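Local coordinates for uncharacterized protein (Bacteroides uniformis, PDB 4K61), which is of unknown function but belongs to a bacterial family of putative beta-lactamase-inhibitor-like, PepSY-like proteins, at residues A[7-12]-A[22-27]; A[76-81]-A[111-116]. All coordinates share one frame; numbering follows the deposited sequence.

Interaction 1 (A[7-12]-A[22-27]); sequences DVQAAL and VAWSHD
Trp24, on the edge strand 23-27, sends its indole out to helix 6-15 and meets Val8, Gln9 and Leu12 there. CG lies beside the backbone N, anti to the carbonyl carbon (chi1 -69°), which aims the ring system at the helix. From CB outward, the five-membered ring comes first: Trp24 NE1 passes the aliphatic CG of Gln9 at 4.0 Å and gives its N-H to a water at 2.8 Å from NE1, lying at the ring edge in the indole plane. The same water donates to Gln9 OE1, also 2.8 Å away, and so bridges helix and strand. CE2 comes near Gln9 CG as well. Farther out, Trp24 CZ2 meets both Gln9 CA and Leu12 CD2, the latter at 3.7 Å, the leucine and the indole running antiparallel alongside one another. At the far end of the six-membered ring, Trp24 CZ3 lies 3.5 Å from Val8 CG1, which CH2 meets as well. Within its own segment the indole has Val22 CG1 above one face, off centre; Val22 CG2 also reaches Leu12 CD2 tip to tip at 3.9 Å. The Gln9 amide plane is turned 48° from the indole, and its NE2 bonds to the backbone O of Ala4. Ala33 of the adjacent strand 30-37 and Phe46 of strand 40-46 also touch Trp24. No direct hydrogen bond joins the two segments: apolar contact packs the helix against the first strands of the sheet, while the water satisfies the indole N-H beside the exposed Gln9.

Interaction 2 (A[76-81]-A[111-116]); sequences SEYSGG and YQILFT
Tyr78, Ile113 and Tyr111 carry this contact, with the ring of Tyr78 set against the other two. Ile113 comes over one face of that ring: its CG1 stands 3.8 Å from the centroid, 17° off the normal, a CH-pi contact, while Ile113 CD1 reaches back to Tyr78 CG at 3.7 Å. Tyr78 also turns an edge to Tyr111 in a T-shaped pair, with centroids 5.4 Å apart and planes at 60°. Tyr78 CE1 points over the Tyr111 face, off centre, 3.8 Å from Tyr111 CG. A chi1 of -62° sets the Tyr111 ring on the Tyr78 side, and chi2 turns its face to that edge. Tyr78 is presented by the 3-10 turn 77-80, where Ser76 O accepts from both Ser79 N and Ser79 OG, the latter at 2.8 Å; Ser79 OG is also hydrogen-bonded to Ala74 O. Phe73 of helix 67-75 and Ala124 of strand 121-126 also touch Tyr78. Strand 110-115 thus meets, through residues two apart and on one face, the turn that leads from helix 67-75 into strand 82-90: the turn after a helix packed on one face of an antiparallel sheet, in an alpha+beta arrangement consistent with the PepSY-like family.

Overall arrangement
Interactions 1 and 2 lie on opposite sides of the chain's centre, their centres 31 Å apart and their nearest atoms about 11 Å apart, without touching. What joins them is the antiparallel sheet, whose strands follow one another in chain order: 23-27 of interaction 1 is its first and outermost strand, and 110-115 of interaction 2 is its seventh, next to the last. Each contact brings a helical element against the sheet, helix 6-15 in the first and the 3-10 turn after helix 67-75 in the second. Both segments of interaction 1 precede both of interaction 2 in the chain. With the function unknown, neither contact can be tied to an active site, and both read as structural packing.

Interaction 1 (A[7-12]-A[22-27])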
ATOM      1  N   ASP A   7     -16.994  11.405  12.102  1.00 45.27           N
ATOM      2  CA  ASP A   7     -16.677  12.101  10.837  1.00 45.02           C
ATOM      3  C   ASP A   7     -15.688  11.343   9.939  1.00 41.73           C
ATOM      4  O   ASP A   7     -15.760  11.429   8.707  1.00 39.83           O
ATOM      5  CB  ASP A   7     -16.162  13.512  11.082  1.00 48.92           C
ATOM      6  CG  ASP A   7     -14.824  13.548  11.824  1.00 57.84           C
ATOM      7  OD1 ASP A   7     -14.389  12.520  12.393  1.00 58.16           O
ATOM      8  OD2 ASP A   7     -14.194  14.634  11.852  1.00 70.56           O
ATOM      9  N   VAL A   8     -14.779  10.579  10.538  1.00 40.39           N
ATOM     10  CA  VAL A   8     -13.895   9.689   9.744  1.00 36.19           C
ATOM     11  C   VAL A   8     -14.667   8.523   9.147  1.00 33.18           C
ATOM     12  O   VAL A   8     -14.503   8.188   7.970  1.00 30.93           O
ATOM     13  CB  VAL A   8     -12.713   9.176  10.602  1.00 36.87           C
ATOM     14  CG1 VAL A   8     -11.930   8.097   9.877  1.00 34.00           C
ATOM     15  CG2 VAL A   8     -11.801  10.338  10.954  1.00 39.29           C
ATOM     16  N   GLN A   9     -15.536   7.901   9.935  1.00 33.93           N
ATOM     17  CA  GLN A   9     -16.361   6.810   9.415  1.00 32.80           C
ATOM     18  C   GLN A   9     -17.249   7.324   8.295  1.00 31.93           C
ATOM     19  O   GLN A   9     -17.432   6.636   7.281  1.00 30.32           O
ATOM     20  CB  GLN A   9     -17.203   6.166  10.529  1.00 34.82           C
ATOM     21  CG  GLN A   9     -16.336   5.488  11.591  1.00 36.00           C
ATOM     22  CD  GLN A   9     -17.120   4.570  12.501  1.00 38.80           C
ATOM     23  OE1 GLN A   9     -17.907   3.748  12.048  1.00 37.88           O
ATOM     24  NE2 GLN A   9     -16.897   4.706  13.805  1.00 43.90           N
ATOM     25  N   ALA A  10     -17.767   8.538   8.460  1.00 33.19           N
ATOM     26  CA  ALA A  10     -18.622   9.168   7.426  1.00 33.38           C
ATOM     27  C   ALA A  10     -17.829   9.490   6.157  1.00 32.34           C
ATOM     28  O   ALA A  10     -18.333   9.324   5.024  1.00 30.25           O
ATOM     29  CB  ALA A  10     -19.283  10.428   7.959  1.00 36.68           C
ATOM     30  N   ALA A  11     -16.590   9.909   6.327  1.00 32.11           N
ATOM     31  CA  ALA A  11     -15.736  10.212   5.158  1.00 31.42           C
ATOM     32  C   ALA A  11     -15.452   8.975   4.317  1.00 28.23           C
ATOM     33  O   ALA A  11     -15.452   9.059   3.094  1.00 27.01           O
ATOM     34  CB  ALA A  11     -14.432  10.844   5.575  1.00 32.34           C
ATOM     35  N   LEU A  12     -15.257   7.811   4.968  1.00 27.86           N
ATOM     36  CA  LEU A  12     -15.060   6.556   4.247  1.00 24.81           C
ATOM     37  C   LEU A  12     -16.346   6.151   3.501  1.00 25.21           C
ATOM     38  O   LEU A  12     -16.290   5.787   2.316  1.00 24.62           O
ATOM     39  CB  LEU A  12     -14.678   5.411   5.194  1.00 25.30           C
ATOM     40  CG  LEU A  12     -14.483   4.032   4.524  1.00 24.22           C
ATOM     41  CD1 LEU A  12     -13.310   4.062   3.546  1.00 23.24           C
ATOM     42  CD2 LEU A  12     -14.284   2.955   5.572  1.00 27.74           C
ATOM     43  N   VAL A  22     -15.844  -3.214   7.710  1.00 28.70           N
ATOM     44  CA  VAL A  22     -14.652  -2.429   7.869  1.00 27.40           C
ATOM     45  C   VAL A  22     -13.955  -2.761   9.170  1.00 29.53           C
ATOM     46  O   VAL A  22     -14.582  -2.835  10.225  1.00 31.52           O
ATOM     47  CB  VAL A  22     -14.966  -0.908   7.791  1.00 27.37           C
ATOM     48  CG1 VAL A  22     -13.706  -0.090   7.968  1.00 27.91           C
ATOM     49  CG2 VAL A  22     -15.617  -0.555   6.462  1.00 27.13           C
ATOM     50  N   ALA A  23     -12.635  -2.893   9.123  1.00 30.13           N
ATOM     51  CA  ALA A  23     -11.837  -2.965  10.339  1.00 31.45           C
ATOM     52  C   ALA A  23     -10.998  -1.703  10.476  1.00 30.64           C
ATOM     53  O   ALA A  23     -10.228  -1.367   9.584  1.00 29.71           O
ATOM     54  CB  ALA A  23     -10.924  -4.183  10.301  1.00 33.84           C
ATOM     55  N   TRP A  24     -11.109  -1.033  11.618  1.00 32.15           N
ATOM     56  CA  TRP A  24     -10.364   0.207  11.887  1.00 32.23           C
ATOM     57  C   TRP A  24      -9.137  -0.020  12.773  1.00 35.63           C
ATOM     58  O   TRP A  24      -9.175  -0.780  13.755  1.00 39.89           O
ATOM     59  CB  TRP A  24     -11.268   1.244  12.571  1.00 33.83           C
ATOM     60  CG  TRP A  24     -12.340   1.786  11.683  1.00 32.15           C
ATOM     61  CD1 TRP A  24     -13.624   1.368  11.618  1.00 32.16           C
ATOM     62  CD2 TRP A  24     -12.216   2.875  10.746  1.00 30.51           C
ATOM     63  NE1 TRP A  24     -14.316   2.110  10.671  1.00 31.15           N
ATOM     64  CE2 TRP A  24     -13.468   3.032  10.119  1.00 30.04           C
ATOM     65  CE3 TRP A  24     -11.155   3.689  10.339  1.00 30.57           C
ATOM     66  CZ2 TRP A  24     -13.695   3.997   9.123  1.00 27.63           C
ATOM     67  CZ3 TRP A  24     -11.386   4.660   9.359  1.00 28.78           C
ATOM     68  CH2 TRP A  24     -12.652   4.806   8.775  1.00 27.76           C
ATOM     69  N   SER A  25      -8.056   0.665  12.437  1.00 35.23           N
ATOM     70  CA  SER A  25      -6.847   0.654  13.241  1.00 37.45           C
ATOM     71  C   SER A  25      -6.221   2.048  13.235  1.00 36.83           C
ATOM     72  O   SER A  25      -6.738   2.962  12.589  1.00 34.78           O
ATOM     73  CB  SER A  25      -5.848  -0.400  12.732  1.00 38.04           C
ATOM     74  OG  SER A  25      -5.407  -0.087  11.441  1.00 36.00           O
ATOM     75  N   HIS A  26      -5.177   2.200  14.047  1.00 39.71           N
ATOM     76  CA  HIS A  26      -4.450   3.457  14.198  1.00 41.17           C
ATOM     77  C   HIS A  26      -3.032   3.240  13.666  1.00 44.18           C
ATOM     78  O   HIS A  26      -2.457   2.171  13.865  1.00 48.26           O
ATOM     79  CB  HIS A  26      -4.395   3.823  15.679  1.00 44.24           C
ATOM     80  CG  HIS A  26      -5.697   4.294  16.248  1.00 46.18           C
ATOM     81  ND1 HIS A  26      -5.739   5.111  17.355  1.00 49.28           N
ATOM     82  CD2 HIS A  26      -6.991   4.097  15.877  1.00 45.81           C
ATOM     83  CE1 HIS A  26      -6.996   5.376  17.661  1.00 51.39           C
ATOM     84  NE2 HIS A  26      -7.777   4.766  16.787  1.00 48.62           N
ATOM     85  N   ASP A  27      -2.486   4.218  12.947  1.00 43.24           N
ATOM     86  CA  ASP A  27      -1.150   4.097  12.342  1.00 41.35           C
ATOM     87  C   ASP A  27      -0.555   5.484  12.463  1.00 42.94           C
ATOM     88  O   ASP A  27      -0.946   6.409  11.758  1.00 38.36           O
ATOM     89  CB  ASP A  27      -1.245   3.661  10.878  1.00 36.90           C
ATOM     90  CG  ASP A  27       0.117   3.516  10.187  1.00 37.51           C
ATOM     91  OD1 ASP A  27       1.173   3.771  10.819  1.00 42.83           O
ATOM     92  OD2 ASP A  27       0.097   3.156   8.978  1.00 34.70           O
TER
HETATM   93  O   HOH W   1     -17.024   2.017  10.012  1.00 36.75           O

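Interaction 2 (A[76-81]-A[111-116])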
ATOM      1  N   SER A  76      15.612  -5.739 -12.993  1.00 33.61           N
ATOM      2  CA  SER A  76      16.357  -5.293 -11.819  1.00 34.13           C
ATOM      3  C   SER A  76      17.061  -6.417 -11.048  1.00 31.81           C
ATOM      4  O   SER A  76      16.748  -7.589 -11.207  1.00 36.04           O
ATOM      5  CB  SER A  76      15.407  -4.556 -10.861  1.00 28.96           C
ATOM      6  OG  SER A  76      14.612  -5.457 -10.136  1.00 27.00           O
ATOM      7  N   GLU A  77      17.944  -6.031 -10.130  1.00 38.75           N
ATOM      8  CA  GLU A  77      18.603  -6.998  -9.223  1.00 44.13           C
ATOM      9  C   GLU A  77      17.599  -7.765  -8.379  1.00 39.73           C
ATOM     10  O   GLU A  77      17.834  -8.925  -7.975  1.00 46.51           O
ATOM     11  CB  GLU A  77      19.541  -6.304  -8.242  1.00 54.26           C
ATOM     12  CG  GLU A  77      20.453  -5.237  -8.806  1.00 66.61           C
ATOM     13  CD  GLU A  77      20.143  -3.900  -8.180  1.00 79.17           C
ATOM     14  OE1 GLU A  77      19.143  -3.273  -8.593  1.00 96.64           O
ATOM     15  OE2 GLU A  77      20.879  -3.509  -7.250  1.00 69.62           O
ATOM     16  N   TYR A  78      16.460  -7.120  -8.117  1.00 30.24           N
ATOM     17  CA  TYR A  78      15.496  -7.671  -7.189  1.00 26.93           C
ATOM     18  C   TYR A  78      14.681  -8.846  -7.745  1.00 27.46           C
ATOM     19  O   TYR A  78      13.985  -9.543  -6.999  1.00 29.11           O
ATOM     20  CB  TYR A  78      14.585  -6.568  -6.686  1.00 23.36           C
ATOM     21  CG  TYR A  78      15.378  -5.469  -6.016  1.00 23.14           C
ATOM     22  CD1 TYR A  78      15.926  -5.662  -4.770  1.00 23.09           C
ATOM     23  CD2 TYR A  78      15.622  -4.277  -6.659  1.00 22.81           C
ATOM     24  CE1 TYR A  78      16.692  -4.681  -4.152  1.00 25.31           C
ATOM     25  CE2 TYR A  78      16.380  -3.278  -6.060  1.00 23.43           C
ATOM     26  CZ  TYR A  78      16.906  -3.483  -4.815  1.00 23.70           C
ATOM     27  OH  TYR A  78      17.662  -2.504  -4.201  1.00 23.97           O
ATOM     28  N   SER A  79      14.794  -9.097  -9.046  1.00 29.45           N
ATOM     29  CA  SER A  79      14.079 -10.204  -9.658  1.00 32.59           C
ATOM     30  C   SER A  79      14.579 -11.578  -9.200  1.00 33.21           C
ATOM     31  O   SER A  79      13.902 -12.580  -9.429  1.00 37.07           O
ATOM     32  CB  SER A  79      14.154 -10.088 -11.183  1.00 34.97           C
ATOM     33  OG  SER A  79      15.502 -10.024 -11.607  1.00 38.98           O
ATOM     34  N   GLY A  80      15.763 -11.641  -8.589  1.00 31.07           N
ATOM     35  CA  GLY A  80      16.265 -12.886  -7.959  1.00 31.83           C
ATOM     36  C   GLY A  80      15.534 -13.320  -6.705  1.00 31.13           C
ATOM     37  O   GLY A  80      15.844 -14.385  -6.135  1.00 34.33           O
ATOM     38  N   GLY A  81      14.604 -12.492  -6.242  1.00 32.72           N
ATOM     39  CA  GLY A  81      13.781 -12.800  -5.070  1.00 34.19           C
ATOM     40  C   GLY A  81      12.407 -13.378  -5.358  1.00 34.43           C
ATOM     41  O   GLY A  81      11.986 -13.475  -6.505  1.00 34.00           O
ATOM     42  N   TYR A 111      13.237  -6.878   0.760  1.00 22.91           N
ATOM     43  CA  TYR A 111      13.381  -5.551   0.148  1.00 20.50           C
ATOM     44  C   TYR A 111      12.035  -5.035  -0.300  1.00 19.62           C
ATOM     45  O   TYR A 111      11.158  -5.816  -0.733  1.00 19.09           O
ATOM     46  CB  TYR A 111      14.315  -5.567  -1.069  1.00 20.90           C
ATOM     47  CG  TYR A 111      15.726  -5.969  -0.758  1.00 23.31           C
ATOM     48  CD1 TYR A 111      16.605  -5.072  -0.144  1.00 25.74           C
ATOM     49  CD2 TYR A 111      16.191  -7.234  -1.053  1.00 25.42           C
ATOM     50  CE1 TYR A 111      17.909  -5.436   0.184  1.00 27.67           C
ATOM     51  CE2 TYR A 111      17.502  -7.604  -0.749  1.00 29.16           C
ATOM     52  CZ  TYR A 111      18.351  -6.699  -0.132  1.00 28.84           C
ATOM     53  OH  TYR A 111      19.634  -7.070   0.172  1.00 34.48           O
ATOM     54  N   GLN A 112      11.852  -3.734  -0.164  1.00 18.15           N
ATOM     55  CA  GLN A 112      10.711  -3.055  -0.716  1.00 17.68           C
ATOM     56  C   GLN A 112      11.183  -2.103  -1.807  1.00 16.52           C
ATOM     57  O   GLN A 112      12.039  -1.221  -1.556  1.00 17.57           O
ATOM     58  CB  GLN A 112       9.978  -2.288   0.346  1.00 20.13           C
ATOM     59  CG  GLN A 112       8.776  -1.502  -0.179  1.00 20.84           C
ATOM     60  CD  GLN A 112       8.274  -0.529   0.877  1.00 24.01           C
ATOM     61  OE1 GLN A 112       8.869   0.546   1.107  1.00 27.58           O
ATOM     62  NE2 GLN A 112       7.184  -0.894   1.511  1.00 24.42           N
ATOM     63  N   ILE A 113      10.603  -2.242  -2.985  1.00 17.12           N
ATOM     64  CA  ILE A 113      10.978  -1.420  -4.139  1.00 16.32           C
ATOM     65  C   ILE A 113       9.753  -0.626  -4.593  1.00 16.17           C
ATOM     66  O   ILE A 113       8.665  -1.197  -4.807  1.00 16.67           O
ATOM     67  CB  ILE A 113      11.489  -2.325  -5.300  1.00 18.20           C
ATOM     68  CG1 ILE A 113      12.561  -3.325  -4.825  1.00 20.45           C
ATOM     69  CG2 ILE A 113      12.060  -1.473  -6.422  1.00 18.93           C
ATOM     70  CD1 ILE A 113      12.038  -4.723  -4.591  1.00 22.53           C
ATOM     71  N   LEU A 114       9.936   0.687  -4.755  1.00 16.52           N
ATOM     72  CA  LEU A 114       8.874   1.599  -5.166  1.00 16.53           C
ATOM     73  C   LEU A 114       9.103   2.005  -6.614  1.00 18.38           C
ATOM     74  O   LEU A 114      10.162   2.482  -6.955  1.00 19.15           O
ATOM     75  CB  LEU A 114       8.830   2.805  -4.271  1.00 17.32           C
ATOM     76  CG  LEU A 114       8.752   2.548  -2.774  1.00 17.87           C
ATOM     77  CD1 LEU A 114       8.615   3.887  -2.052  1.00 19.42           C
ATOM     78  CD2 LEU A 114       7.608   1.605  -2.420  1.00 17.06           C
ATOM     79  N   PHE A 115       8.096   1.724  -7.446  1.00 17.83           N
ATOM     80  CA  PHE A 115       8.112   2.032  -8.848  1.00 18.81           C
ATOM     81  C   PHE A 115       7.067   3.104  -9.167  1.00 19.22           C
ATOM     82  O   PHE A 115       5.953   3.082  -8.613  1.00 19.85           O
ATOM     83  CB  PHE A 115       7.720   0.806  -9.663  1.00 18.23           C
ATOM     84  CG  PHE A 115       8.679  -0.336  -9.587  1.00 18.23           C
ATOM     85  CD1 PHE A 115       8.560  -1.303  -8.602  1.00 17.93           C
ATOM     86  CD2 PHE A 115       9.692  -0.465 -10.534  1.00 18.93           C
ATOM     87  CE1 PHE A 115       9.419  -2.396  -8.582  1.00 18.02           C
ATOM     88  CE2 PHE A 115      10.570  -1.514 -10.491  1.00 19.11           C
ATOM     89  CZ  PHE A 115      10.437  -2.492  -9.527  1.00 18.81           C
ATOM     90  N   THR A 116       7.372   3.998 -10.101  1.00 20.37           N
ATOM     91  CA  THR A 116       6.335   4.807 -10.714  1.00 21.14           C
ATOM     92  C   THR A 116       5.495   3.894 -11.633  1.00 21.02           C
ATOM     93  O   THR A 116       5.922   2.783 -11.966  1.00 19.82           O
ATOM     94  CB  THR A 116       6.920   5.927 -11.593  1.00 24.77           C
ATOM     95  OG1 THR A 116       7.620   5.354 -12.699  1.00 24.68           O
ATOM     96  CG2 THR A 116       7.875   6.779 -10.786  1.00 25.00           C
TER